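SAP-like pentraxin (Limulus polyphemus, PDB 3FLP) is an invertebrate lectin of the pentraxin family that binds two calcium ions per subunit and probably recognises sugar ligands through them. Local coordinates at residues M25-A30 with G137-I142; Q33-Q38 with C103-G108; I40-R45 with T64-K69; N60-S65 with L76-N81; K86-P91 with G111-Y116. One frame throughout, in Å; residues are numbered along the deposited sequence.

Contact 1: residues M25-A30 with G137-I142; sequences MQTLPA and GGTVVI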
# COMPACT_ATOMS: atom_id res chain seq x y z
N MET A 25 9.38 -41.32 -17.45
CA MET A 25 8.28 -42.28 -17.38
C MET A 25 7.27 -42.16 -18.52
O MET A 25 6.74 -43.16 -18.97
CB MET A 25 7.56 -42.15 -16.04
CG MET A 25 8.43 -42.48 -14.83
SD MET A 25 8.95 -44.21 -14.83
CE MET A 25 7.43 -45.01 -14.35
N GLN A 26 7.00 -40.94 -18.98
CA GLN A 26 6.04 -40.73 -20.04
C GLN A 26 6.73 -40.52 -21.39
O GLN A 26 7.68 -39.74 -21.50
CB GLN A 26 5.15 -39.52 -19.70
CG GLN A 26 4.03 -39.23 -20.69
CD GLN A 26 3.08 -38.15 -20.19
OE1 GLN A 26 3.47 -37.26 -19.45
NE2 GLN A 26 1.82 -38.21 -20.63
N THR A 27 6.26 -41.23 -22.41
CA THR A 27 6.83 -41.08 -23.74
C THR A 27 6.35 -39.76 -24.33
O THR A 27 5.31 -39.23 -23.94
CB THR A 27 6.43 -42.25 -24.68
OG1 THR A 27 5.01 -42.25 -24.85
CG2 THR A 27 6.87 -43.57 -24.09
N LEU A 28 7.10 -39.23 -25.29
CA LEU A 28 6.75 -37.97 -25.91
C LEU A 28 5.67 -38.12 -26.97
O LEU A 28 5.42 -39.22 -27.47
CB LEU A 28 7.99 -37.34 -26.54
CG LEU A 28 9.21 -37.11 -25.64
CD1 LEU A 28 10.29 -36.37 -26.42
CD2 LEU A 28 8.80 -36.30 -24.44
N PRO A 29 4.98 -37.02 -27.30
CA PRO A 29 3.94 -37.08 -28.33
C PRO A 29 4.68 -36.91 -29.65
O PRO A 29 5.90 -36.72 -29.65
CB PRO A 29 3.09 -35.86 -28.01
CG PRO A 29 4.12 -34.85 -27.56
CD PRO A 29 5.01 -35.70 -26.65
N ALA A 30 3.97 -37.01 -30.77
CA ALA A 30 4.61 -36.81 -32.06
C ALA A 30 4.97 -35.33 -32.12
O ALA A 30 4.19 -34.49 -31.66
CB ALA A 30 3.63 -37.15 -33.19
N GLY A 137 5.43 -41.56 -29.13
CA GLY A 137 5.90 -42.63 -28.27
C GLY A 137 7.39 -42.69 -28.00
O GLY A 137 7.89 -43.72 -27.58
N GLY A 138 8.09 -41.59 -28.23
CA GLY A 138 9.53 -41.58 -28.00
C GLY A 138 9.90 -41.61 -26.53
O GLY A 138 9.35 -40.87 -25.72
N THR A 139 10.85 -42.49 -26.18
CA THR A 139 11.33 -42.63 -24.81
C THR A 139 12.58 -41.78 -24.65
O THR A 139 13.51 -41.88 -25.45
CB THR A 139 11.71 -44.11 -24.50
OG1 THR A 139 10.53 -44.93 -24.52
CG2 THR A 139 12.35 -44.23 -23.13
N VAL A 140 12.60 -40.94 -23.62
CA VAL A 140 13.75 -40.07 -23.38
C VAL A 140 14.67 -40.55 -22.26
O VAL A 140 14.22 -40.84 -21.14
CB VAL A 140 13.31 -38.62 -23.01
CG1 VAL A 140 14.53 -37.77 -22.66
CG2 VAL A 140 12.55 -37.99 -24.17
N VAL A 141 15.96 -40.65 -22.58
CA VAL A 141 16.97 -41.05 -21.60
C VAL A 141 18.00 -39.92 -21.54
O VAL A 141 18.35 -39.34 -22.57
CB VAL A 141 17.71 -42.35 -22.01
CG1 VAL A 141 19.01 -42.46 -21.25
CG2 VAL A 141 16.84 -43.56 -21.70
N ILE A 142 18.46 -39.60 -20.33
CA ILE A 142 19.45 -38.55 -20.15
C ILE A 142 20.77 -39.14 -19.65
O ILE A 142 20.79 -39.95 -18.73
CB ILE A 142 18.98 -37.50 -19.10
CG1 ILE A 142 17.62 -36.91 -19.51
CG2 ILE A 142 20.01 -36.39 -18.98
CD1 ILE A 142 17.63 -36.14 -20.80
O HOH W 1 10.21 -41.04 -21.84
O HOH W 2 7.84 -38.81 -29.85

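Contact 2: residues Q33-Q38 with C103-G108; sequences QLTVCQ and CHVWSG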
# COMPACT_ATOMS: atom_id res chain seq x y z
N GLN A 33 8.88 -30.30 -34.30
CA GLN A 33 9.89 -29.34 -33.84
C GLN A 33 10.23 -29.66 -32.39
O GLN A 33 9.41 -30.19 -31.64
CB GLN A 33 9.36 -27.91 -33.91
CG GLN A 33 8.98 -27.42 -35.29
CD GLN A 33 8.38 -26.02 -35.25
OE1 GLN A 33 7.44 -25.76 -34.50
NE2 GLN A 33 8.92 -25.12 -36.06
N LEU A 34 11.44 -29.30 -31.97
CA LEU A 34 11.84 -29.57 -30.61
C LEU A 34 12.96 -28.64 -30.16
O LEU A 34 13.92 -28.39 -30.89
CB LEU A 34 12.30 -31.02 -30.48
CG LEU A 34 12.23 -31.67 -29.10
CD1 LEU A 34 10.77 -31.81 -28.66
CD2 LEU A 34 12.89 -33.04 -29.16
N THR A 35 12.82 -28.10 -28.95
CA THR A 35 13.85 -27.24 -28.38
C THR A 35 14.19 -27.85 -27.02
O THR A 35 13.32 -28.00 -26.16
CB THR A 35 13.37 -25.78 -28.18
OG1 THR A 35 13.07 -25.19 -29.45
CG2 THR A 35 14.46 -24.95 -27.49
N VAL A 36 15.46 -28.21 -26.84
CA VAL A 36 15.91 -28.79 -25.58
C VAL A 36 16.94 -27.85 -24.96
O VAL A 36 18.01 -27.60 -25.54
CB VAL A 36 16.55 -30.19 -25.81
CG1 VAL A 36 17.01 -30.79 -24.47
CG2 VAL A 36 15.54 -31.12 -26.48
N CYS A 37 16.61 -27.33 -23.79
CA CYS A 37 17.49 -26.40 -23.08
C CYS A 37 17.79 -26.98 -21.69
O CYS A 37 16.94 -27.63 -21.08
CB CYS A 37 16.79 -25.05 -22.88
SG CYS A 37 16.66 -23.76 -24.17
N GLN A 38 19.00 -26.75 -21.19
CA GLN A 38 19.38 -27.20 -19.86
C GLN A 38 20.71 -26.61 -19.41
O GLN A 38 21.48 -26.10 -20.22
CB GLN A 38 19.45 -28.74 -19.76
CG GLN A 38 20.75 -29.37 -20.23
CD GLN A 38 20.72 -29.74 -21.70
OE1 GLN A 38 20.14 -30.76 -22.08
NE2 GLN A 38 21.33 -28.92 -22.54
N CYS A 103 21.45 -24.99 -25.34
CA CYS A 103 20.15 -25.24 -25.91
C CYS A 103 20.26 -25.66 -27.38
O CYS A 103 21.06 -25.11 -28.13
CB CYS A 103 19.27 -23.98 -25.78
SG CYS A 103 17.51 -24.40 -25.91
N HIS A 104 19.46 -26.66 -27.75
CA HIS A 104 19.42 -27.16 -29.12
C HIS A 104 18.04 -26.85 -29.67
O HIS A 104 17.03 -27.23 -29.08
CB HIS A 104 19.63 -28.68 -29.17
CG HIS A 104 21.04 -29.12 -28.93
ND1 HIS A 104 21.66 -28.97 -27.70
CD2 HIS A 104 21.93 -29.74 -29.73
CE1 HIS A 104 22.88 -29.49 -27.77
NE2 HIS A 104 23.06 -29.96 -28.99
N VAL A 105 17.99 -26.16 -30.81
CA VAL A 105 16.73 -25.81 -31.45
C VAL A 105 16.62 -26.56 -32.78
O VAL A 105 17.48 -26.42 -33.65
CB VAL A 105 16.67 -24.29 -31.72
CG1 VAL A 105 15.48 -23.95 -32.59
CG2 VAL A 105 16.60 -23.54 -30.38
N TRP A 106 15.56 -27.35 -32.93
CA TRP A 106 15.37 -28.12 -34.16
C TRP A 106 13.98 -27.95 -34.74
O TRP A 106 12.98 -28.01 -34.03
CB TRP A 106 15.59 -29.61 -33.92
CG TRP A 106 15.25 -30.43 -35.14
CD1 TRP A 106 15.93 -30.46 -36.33
CD2 TRP A 106 14.11 -31.28 -35.31
NE1 TRP A 106 15.29 -31.28 -37.23
CE2 TRP A 106 14.17 -31.80 -36.63
CE3 TRP A 106 13.05 -31.66 -34.48
CZ2 TRP A 106 13.21 -32.68 -37.14
CZ3 TRP A 106 12.09 -32.54 -34.99
CH2 TRP A 106 12.18 -33.04 -36.31
N SER A 107 13.93 -27.77 -36.06
CA SER A 107 12.67 -27.62 -36.75
C SER A 107 12.64 -28.54 -37.96
O SER A 107 13.41 -28.37 -38.90
CB SER A 107 12.48 -26.17 -37.22
OG SER A 107 11.24 -26.02 -37.89
N GLY A 108 11.75 -29.53 -37.92
CA GLY A 108 11.64 -30.45 -39.04
C GLY A 108 10.84 -29.82 -40.16
O GLY A 108 10.86 -30.31 -41.29
O HOH W 3 20.27 -28.89 -25.26

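Contact 3: residues I40-R45 with T64-K69; sequences IKPFHR and TSMYVK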
# COMPACT_ATOMS: atom_id res chain seq x y z
N ILE A 40 24.35 -27.33 -17.82
CA ILE A 40 25.27 -28.44 -17.67
C ILE A 40 26.67 -28.04 -17.20
O ILE A 40 27.15 -26.94 -17.50
CB ILE A 40 25.44 -29.24 -19.00
CG1 ILE A 40 25.88 -28.29 -20.12
CG2 ILE A 40 24.16 -29.97 -19.35
CD1 ILE A 40 26.22 -29.00 -21.43
N LYS A 41 27.29 -28.95 -16.47
CA LYS A 41 28.64 -28.79 -15.96
C LYS A 41 29.33 -30.07 -16.44
O LYS A 41 29.20 -31.12 -15.81
CB LYS A 41 28.66 -28.72 -14.44
CG LYS A 41 30.06 -28.71 -13.85
CD LYS A 41 30.06 -28.90 -12.35
CE LYS A 41 29.36 -27.75 -11.64
NZ LYS A 41 29.51 -27.87 -10.16
N PRO A 42 30.05 -30.01 -17.56
CA PRO A 42 30.73 -31.19 -18.10
C PRO A 42 31.98 -31.62 -17.33
O PRO A 42 32.74 -30.79 -16.83
CB PRO A 42 31.04 -30.77 -19.53
CG PRO A 42 31.34 -29.31 -19.38
CD PRO A 42 30.28 -28.82 -18.42
N PHE A 43 32.18 -32.94 -17.24
CA PHE A 43 33.34 -33.50 -16.55
C PHE A 43 34.43 -33.96 -17.52
O PHE A 43 35.55 -34.23 -17.10
CB PHE A 43 32.94 -34.68 -15.67
CG PHE A 43 32.21 -34.29 -14.40
CD1 PHE A 43 32.21 -32.98 -13.94
CD2 PHE A 43 31.55 -35.26 -13.65
CE1 PHE A 43 31.57 -32.63 -12.75
CE2 PHE A 43 30.90 -34.93 -12.45
CZ PHE A 43 30.92 -33.61 -12.00
N HIS A 44 34.12 -34.06 -18.81
CA HIS A 44 35.12 -34.48 -19.79
C HIS A 44 34.99 -33.83 -21.16
O HIS A 44 33.91 -33.41 -21.57
CB HIS A 44 35.16 -36.01 -19.92
CG HIS A 44 33.84 -36.64 -20.26
ND1 HIS A 44 33.24 -36.49 -21.49
CD2 HIS A 44 33.03 -37.46 -19.55
CE1 HIS A 44 32.11 -37.18 -21.52
NE2 HIS A 44 31.97 -37.78 -20.35
N ARG A 45 36.11 -33.75 -21.87
CA ARG A 45 36.16 -33.15 -23.19
C ARG A 45 35.62 -34.03 -24.31
O ARG A 45 35.05 -33.51 -25.28
CB ARG A 45 37.59 -32.75 -23.54
CG ARG A 45 38.11 -31.53 -22.78
CD ARG A 45 39.39 -31.01 -23.42
NE ARG A 45 39.63 -29.62 -23.07
CZ ARG A 45 40.56 -28.85 -23.63
NH1 ARG A 45 41.35 -29.34 -24.58
NH2 ARG A 45 40.68 -27.58 -23.26
N THR A 64 21.15 -35.25 -28.66
CA THR A 64 22.02 -34.09 -28.50
C THR A 64 23.34 -34.58 -27.93
O THR A 64 23.39 -35.58 -27.22
CB THR A 64 21.43 -33.05 -27.52
OG1 THR A 64 21.26 -33.65 -26.23
CG2 THR A 64 20.09 -32.53 -28.04
N SER A 65 24.41 -33.85 -28.22
CA SER A 65 25.73 -34.23 -27.74
C SER A 65 26.64 -33.01 -27.72
O SER A 65 26.28 -31.93 -28.21
CB SER A 65 26.34 -35.28 -28.67
OG SER A 65 26.42 -34.77 -29.99
N MET A 66 27.82 -33.20 -27.16
CA MET A 66 28.79 -32.12 -27.09
C MET A 66 30.17 -32.71 -26.91
O MET A 66 30.32 -33.88 -26.57
CB MET A 66 28.51 -31.21 -25.89
CG MET A 66 28.85 -31.87 -24.54
SD MET A 66 29.05 -30.71 -23.15
CE MET A 66 30.80 -30.33 -23.27
N TYR A 67 31.17 -31.89 -27.15
CA TYR A 67 32.55 -32.26 -26.93
C TYR A 67 33.34 -30.96 -26.98
O TYR A 67 32.85 -29.96 -27.49
CB TYR A 67 33.05 -33.30 -27.94
CG TYR A 67 33.30 -32.83 -29.35
CD1 TYR A 67 34.51 -32.23 -29.70
CD2 TYR A 67 32.36 -33.05 -30.35
CE1 TYR A 67 34.78 -31.88 -31.01
CE2 TYR A 67 32.62 -32.70 -31.66
CZ TYR A 67 33.82 -32.12 -31.99
OH TYR A 67 34.07 -31.77 -33.29
N VAL A 68 34.53 -30.98 -26.40
CA VAL A 68 35.37 -29.80 -26.37
C VAL A 68 36.56 -30.01 -27.29
O VAL A 68 37.25 -31.02 -27.18
CB VAL A 68 35.86 -29.56 -24.93
CG1 VAL A 68 36.69 -28.29 -24.86
CG2 VAL A 68 34.66 -29.48 -23.99
N LYS A 69 36.78 -29.07 -28.20
CA LYS A 69 37.90 -29.17 -29.14
C LYS A 69 39.21 -28.99 -28.39
O LYS A 69 39.22 -28.57 -27.23
CB LYS A 69 37.83 -28.08 -30.22
CG LYS A 69 36.52 -27.97 -30.99
CD LYS A 69 36.24 -29.20 -31.83
CE LYS A 69 37.18 -29.33 -33.03
NZ LYS A 69 36.87 -30.59 -33.80

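Contact 4: residues N60-S65 with L76-N81; sequences NQFITS and LGLQVN. With CA (calcium ion), chain O.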
# COMPACT_ATOMS: atom_id res chain seq x y z
N ASN A 60 17.51 -43.79 -32.71
CA ASN A 60 18.16 -42.50 -32.86
C ASN A 60 17.24 -41.41 -33.44
O ASN A 60 17.58 -40.75 -34.42
CB ASN A 60 19.40 -42.66 -33.74
CG ASN A 60 20.50 -43.49 -33.07
OD1 ASN A 60 20.24 -44.23 -32.12
ND2 ASN A 60 21.73 -43.38 -33.58
N GLN A 61 16.07 -41.24 -32.83
CA GLN A 61 15.11 -40.23 -33.29
C GLN A 61 15.64 -38.81 -33.11
O GLN A 61 15.54 -37.98 -34.02
CB GLN A 61 13.78 -40.40 -32.54
CG GLN A 61 12.90 -41.51 -33.08
CD GLN A 61 12.17 -41.12 -34.37
OE1 GLN A 61 12.49 -40.10 -34.99
NE2 GLN A 61 11.19 -41.92 -34.76
N PHE A 62 16.20 -38.53 -31.94
CA PHE A 62 16.71 -37.20 -31.65
C PHE A 62 17.77 -37.34 -30.56
O PHE A 62 17.49 -37.85 -29.48
CB PHE A 62 15.55 -36.32 -31.18
CG PHE A 62 15.90 -34.88 -31.04
CD1 PHE A 62 16.56 -34.42 -29.91
CD2 PHE A 62 15.56 -33.97 -32.03
CE1 PHE A 62 16.86 -33.08 -29.76
CE2 PHE A 62 15.86 -32.63 -31.89
CZ PHE A 62 16.51 -32.18 -30.76
N ILE A 63 19.00 -36.91 -30.85
CA ILE A 63 20.06 -37.03 -29.86
C ILE A 63 20.97 -35.82 -29.85
O ILE A 63 21.49 -35.40 -30.88
CB ILE A 63 20.95 -38.28 -30.11
CG1 ILE A 63 20.26 -39.24 -31.08
CG2 ILE A 63 21.21 -38.98 -28.79
CD1 ILE A 63 21.12 -40.43 -31.45
N THR A 64 21.15 -35.25 -28.66
CA THR A 64 22.02 -34.09 -28.50
C THR A 64 23.34 -34.58 -27.93
O THR A 64 23.39 -35.58 -27.22
CB THR A 64 21.43 -33.05 -27.52
OG1 THR A 64 21.26 -33.65 -26.23
CG2 THR A 64 20.09 -32.53 -28.04
N SER A 65 24.41 -33.85 -28.22
CA SER A 65 25.73 -34.23 -27.74
C SER A 65 26.64 -33.01 -27.72
O SER A 65 26.28 -31.93 -28.21
CB SER A 65 26.34 -35.28 -28.67
OG SER A 65 26.42 -34.77 -29.99
N LEU A 76 28.62 -28.30 -30.22
CA LEU A 76 27.33 -28.89 -29.91
C LEU A 76 26.81 -29.66 -31.11
O LEU A 76 26.76 -29.14 -32.22
CB LEU A 76 26.33 -27.81 -29.49
CG LEU A 76 26.73 -27.01 -28.24
CD1 LEU A 76 25.77 -25.84 -28.05
CD2 LEU A 76 26.72 -27.94 -27.02
N GLY A 77 26.43 -30.91 -30.87
CA GLY A 77 25.93 -31.73 -31.95
C GLY A 77 24.49 -32.15 -31.83
O GLY A 77 23.91 -32.19 -30.74
N LEU A 78 23.91 -32.49 -32.97
CA LEU A 78 22.53 -32.93 -33.05
C LEU A 78 22.41 -34.03 -34.10
O LEU A 78 23.06 -33.98 -35.15
CB LEU A 78 21.61 -31.77 -33.44
CG LEU A 78 20.13 -32.14 -33.63
CD1 LEU A 78 19.55 -32.65 -32.30
CD2 LEU A 78 19.35 -30.93 -34.13
N GLN A 79 21.60 -35.03 -33.80
CA GLN A 79 21.36 -36.11 -34.73
C GLN A 79 19.85 -36.32 -34.74
O GLN A 79 19.23 -36.41 -33.68
CB GLN A 79 22.10 -37.39 -34.30
CG GLN A 79 21.64 -38.63 -35.05
CD GLN A 79 22.51 -39.86 -34.80
OE1 GLN A 79 22.08 -40.99 -35.06
NE2 GLN A 79 23.73 -39.66 -34.32
N VAL A 80 19.26 -36.36 -35.93
CA VAL A 80 17.82 -36.57 -36.07
C VAL A 80 17.55 -37.70 -37.05
O VAL A 80 18.12 -37.76 -38.14
CB VAL A 80 17.08 -35.30 -36.57
CG1 VAL A 80 15.59 -35.58 -36.73
CG2 VAL A 80 17.31 -34.14 -35.61
N ASN A 81 16.66 -38.61 -36.65
CA ASN A 81 16.29 -39.75 -37.47
C ASN A 81 17.50 -40.49 -38.04
O ASN A 81 17.60 -40.72 -39.24
CB ASN A 81 15.35 -39.32 -38.60
CG ASN A 81 14.57 -40.49 -39.18
OD1 ASN A 81 13.98 -41.28 -38.43
ND2 ASN A 81 14.53 -40.61 -40.51
CA CA O . 21.62 -45.46 -30.68
O HOH W 4 23.50 -45.37 -32.09

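Contact 5: residues K86-P91 with G111-Y116; sequences KYISCP and GRMAVY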
# COMPACT_ATOMS: atom_id res chain seq x y z
N LYS A 86 25.48 -33.65 -36.59
CA LYS A 86 25.75 -32.33 -37.14
C LYS A 86 26.30 -31.47 -36.00
O LYS A 86 25.68 -31.35 -34.94
CB LYS A 86 24.46 -31.70 -37.69
CG LYS A 86 23.67 -32.61 -38.63
CD LYS A 86 24.49 -33.02 -39.84
CE LYS A 86 23.67 -33.88 -40.80
NZ LYS A 86 24.46 -34.26 -41.99
N TYR A 87 27.47 -30.89 -36.21
CA TYR A 87 28.11 -30.08 -35.19
C TYR A 87 28.21 -28.60 -35.54
O TYR A 87 28.46 -28.22 -36.68
CB TYR A 87 29.52 -30.62 -34.90
CG TYR A 87 29.53 -31.93 -34.15
CD1 TYR A 87 29.21 -31.97 -32.79
CD2 TYR A 87 29.82 -33.13 -34.80
CE1 TYR A 87 29.19 -33.18 -32.10
CE2 TYR A 87 29.80 -34.34 -34.11
CZ TYR A 87 29.48 -34.36 -32.76
OH TYR A 87 29.44 -35.55 -32.07
N ILE A 88 28.01 -27.76 -34.52
CA ILE A 88 28.12 -26.32 -34.66
C ILE A 88 29.01 -25.87 -33.52
O ILE A 88 28.73 -26.17 -32.35
CB ILE A 88 26.75 -25.62 -34.55
CG1 ILE A 88 25.87 -26.01 -35.74
CG2 ILE A 88 26.95 -24.11 -34.50
CD1 ILE A 88 24.49 -25.38 -35.72
N SER A 89 30.09 -25.16 -33.84
CA SER A 89 30.99 -24.71 -32.80
C SER A 89 30.52 -23.40 -32.18
O SER A 89 29.92 -22.55 -32.84
CB SER A 89 32.43 -24.60 -33.33
OG SER A 89 32.52 -23.68 -34.39
N CYS A 90 30.78 -23.27 -30.88
CA CYS A 90 30.40 -22.09 -30.13
C CYS A 90 31.65 -21.30 -29.73
O CYS A 90 32.63 -21.88 -29.26
CB CYS A 90 29.62 -22.49 -28.87
SG CYS A 90 27.94 -23.15 -29.12
N PRO A 91 31.61 -19.97 -29.89
CA PRO A 91 32.74 -19.10 -29.55
C PRO A 91 32.90 -18.92 -28.04
O PRO A 91 32.83 -17.80 -27.54
CB PRO A 91 32.39 -17.80 -30.25
CG PRO A 91 30.91 -17.74 -30.04
CD PRO A 91 30.45 -19.17 -30.34
N GLY A 111 13.81 -27.90 -41.59
CA GLY A 111 15.08 -28.61 -41.48
C GLY A 111 16.22 -27.78 -40.92
O GLY A 111 17.39 -28.07 -41.16
N ARG A 112 15.89 -26.75 -40.15
CA ARG A 112 16.92 -25.90 -39.57
C ARG A 112 17.29 -26.29 -38.15
O ARG A 112 16.44 -26.60 -37.31
CB ARG A 112 16.48 -24.43 -39.57
CG ARG A 112 17.46 -23.50 -38.86
CD ARG A 112 17.12 -22.05 -39.07
NE ARG A 112 17.20 -21.68 -40.48
CZ ARG A 112 16.99 -20.46 -40.96
NH1 ARG A 112 16.67 -19.47 -40.13
NH2 ARG A 112 17.09 -20.23 -42.26
N MET A 113 18.60 -26.27 -37.88
CA MET A 113 19.14 -26.59 -36.57
C MET A 113 19.89 -25.36 -36.08
O MET A 113 20.57 -24.69 -36.85
CB MET A 113 20.12 -27.77 -36.67
CG MET A 113 21.10 -27.87 -35.49
SD MET A 113 22.49 -28.98 -35.83
CE MET A 113 23.48 -28.79 -34.32
N ALA A 114 19.74 -25.05 -34.80
CA ALA A 114 20.42 -23.90 -34.21
C ALA A 114 20.78 -24.25 -32.77
O ALA A 114 20.00 -24.88 -32.06
CB ALA A 114 19.51 -22.67 -34.24
N VAL A 115 21.98 -23.85 -32.34
CA VAL A 115 22.40 -24.12 -30.97
C VAL A 115 22.81 -22.82 -30.29
O VAL A 115 23.22 -21.86 -30.95
CB VAL A 115 23.57 -25.13 -30.91
CG1 VAL A 115 23.15 -26.44 -31.57
CG2 VAL A 115 24.81 -24.56 -31.58
N TYR A 116 22.68 -22.81 -28.97
CA TYR A 116 23.00 -21.64 -28.18
C TYR A 116 23.82 -21.98 -26.95
O TYR A 116 23.59 -23.01 -26.30
CB TYR A 116 21.71 -20.95 -27.75
CG TYR A 116 20.82 -20.52 -28.90
CD1 TYR A 116 20.06 -21.45 -29.62
CD2 TYR A 116 20.78 -19.19 -29.30
CE1 TYR A 116 19.27 -21.05 -30.69
CE2 TYR A 116 20.00 -18.78 -30.36
CZ TYR A 116 19.25 -19.71 -31.05
OH TYR A 116 18.50 -19.28 -32.12

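Contact 1: residues M25-A30 with G137-I142
Leu28 overlaps Val140 at the methyls, its CD1 lying 3.6 Å from CG2 of Val140. The two side chains cross obliquely. The contact belongs to the pentraxin beta sandwich. It ties the loop between strands 21-24 and 33-42 to the start of strand 139-142. Leu28 CG stands anti to its own carbonyl carbon (chi1 -56°), and CG too lies near Val140 CG2. Phe24 and Phe51 also pack on Val140. Thr27 lies over the Gly137-Gly138 backbone. Its CB is 3.5 Å from Gly137 C, and its CG2 reaches toward Thr139 OG1. Two backbone bonds join loop and strand end. Leu28 N donates to Gly138 O at 2.8 Å. Gly137 N donates to Leu28 O at 2.9 Å. Gly137 has a positive phi of 94°, where a CB would press on the preceding carbonyl. Thr27 also sits at a subunit interface, where its O accepts from Gln26 NE2 of a neighbouring subunit. Further along, where loop and strand no longer bond directly, one water joins them: it donates to Gln26 O at 2.9 Å and accepts from Val140 N at 3.0 Å.

Contact 2: residues Q33-Q38 with C103-G108
Cys37 and Cys103 are joined by a disulfide, with SG to SG at 2.0 Å and a chi3 of -87°. They form a non-hydrogen-bonded pair of two antiparallel strands. Cys103 SG is anti to its backbone N (chi1 -159°), while Cys37 SG is anti to its carbonyl carbon. On the same face Thr35 CG2 lies 3.5 Å from Cys103 SG. Thr35 and Val105 stand side by side. At the end of this row Gln33 NE2 donates to Ser107 OG at 3.1 Å. The bond is almost straight, and OG lies in the amide plane. The other face carries Leu34, Val36, His104 and Trp106. Trp106 CE3 approaches Leu34 CB at 4.1 Å. One water donates to Val36 O, accepts from Gln38 NE2 and is bonded to His104 ND1 at 2.8 Å. Backbone pairs Leu34-Trp106 and Val36-His104 each make two hydrogen bonds, which set the register. Further out, Val178 and Val181 of helix 175-182 cover the disulfide face. Phe62 packs on Leu34 and Val36, inside the beta sandwich. Gln33 NE2 also donates to Gly97 O of a neighbouring subunit. The disulfide therefore adds a covalent tie to a register that backbone bonds already define. Both ring nitrogens of the buried His104 have partners, ND1 the water and NE2, weakly, Gly77 O.

Contact 3: residues I40-R45 with T64-K69
The touching parts, 40-45 and 66-69, run 41° apart and come closest at Arg45 and Val68, where Val68 N donates to Arg45 O at 2.8 Å. The same oxygen of Arg45 lies 3.2 Å from Tyr67 CA. The Arg45 chain then passes over Val68. Its CG is 3.7 Å from Val68 CB, and its NE is 3.7 Å from Val68 CG1. The chain is extended from CG to NE. One face of the guanidinium has Val68 CG1 and Lys69 O over it. NH1 is hydrogen-bonded to Ser70 O, just beyond the segment. Deeper in, Met66 reaches toward strand 33-42. Its chain bends at chi3 (-89°), which brings CE to Pro42 CB at 3.8 Å. The Met66 and Pro42 side chains cross at about a right angle. The sulfur of Met66 meets Ile40 CD1 at 3.7 Å, and these two side chains slide past each other in opposite directions. Trp159 packs on both Ile40 and Met66. At the outer side Lys69 NZ donates to Tyr67 OH at 3.1 Å, and the Tyr67 ring stands edge-to-face with Tyr87. Strands 33-42 and 60-68 belong to different sheets. Apolar packing of Ile40 and Pro42 on Met66 between them is the core packing of a beta sandwich, here the pentraxin jelly roll of the concanavalin-like clan.

Contact 4: residues N60-S65 with L76-N81
Gln79 CG is anti to its backbone N (chi1 167°). The chain is extended beyond CG, and OE1 lies beside Asn60. Asn60 CG is anti to its carbonyl carbon (chi1 -67°). Asn60 ND2 donates to Gln79 OE1 at 2.8 Å, from above the carbonyl plane, with the two amides turned 62° apart. The other end of the Asn60 amide, OD1, binds the calcium ion at 2.3 Å. Asn60 ND2 also donates, at 3.1 Å, to a water that is itself a calcium ligand. Gln79 is thus a second-shell residue that helps fix the rotation of a metal-binding amide. Asp59, Glu145, Gln146 and Asp147 complete the protein part of this site. Gln79 NE2 in turn donates to Asn85 OD1. The segments lie on the hairpin of strands 60-68 and 73-80, in one sheet of the pentraxin beta sandwich, with the calcium site at the start of strand 60-68. Gln61 and Phe62 both face Cys53, making a classic beta bulge. Backbone bonds pair Ile63 with Gln79 and Ser65 with Gly77. Ile63 lies alongside Gln79, its CD1 at 3.7 Å from Gln79 CD. On the core face Leu78 CD1 makes a CH-pi contact over the Phe62 ring, 3.7 Å from its centroid and offset toward the rim at CZ. Val80 CG2 comes obliquely to the same ring, 4.0 Å from Phe62 CD2.

Contact 5: residues K86-P91 with G111-Y116
Ile88 and Met113 meet tip to tip, with Ile88 CD1 3.8 Å from Met113 CE. The first kind of interaction is this apolar one. The Met113 chain is extended: CG is anti to the backbone N (chi1 160°) and the links beyond it are straight as well. Met113 SD is 3.8 Å from Lys86 CB. Ile88 also slides past Val115 in the opposite direction, with CG2 to CG2 at 3.6 Å. Val115 CG2 sits between its backbone N and carbonyl carbon (chi1 -59° for CG1), and it also lies 4.2 Å from Cys90 SG. No hydrogen bond crosses the contact. The axes of strands 86-90 and 112-116 stay 8.1 Å apart and run 35° from parallel. These strands lie in the two opposing sheets of the pentraxin beta sandwich, and their side chains meet between the sheets. Leu76 and Leu78 of strand 73-80 pack against Val115 and Met113. The second kind is contact with a polar atom: Met113 CE lies 3.4 Å from Lys86 O. The Lys86 chain bends at chi2, and its NZ donates to Ser84 OG. Outside the two segments, Cys90 is disulfide-bonded to Cys122 on strand 120-125, which pairs with strand 112-117.

All five contacts lie in one pentraxin beta sandwich. Contact 1 spans the longest loop of chain and encloses the other four in sequence. Contact 3 falls within the span of contact 2, and contact 4 closes before contact 5 opens. Contact 2 pairs two strands of one sheet, contact 4 two of the other, and contacts 3 and 5 bridge the sheets. Contacts 3 and 4 share Thr64 and Ser65. Strands 73-80 and 86-90 are sheet neighbours, joining contacts 4 and 5. Contacts 2 and 4 have centres about 10 Å apart, with Trp106 against Phe62; contacts 1 and 3, about 23 Å. The strand carrying the calcium ligand Asn60 is thus packed on the strands of contact 2.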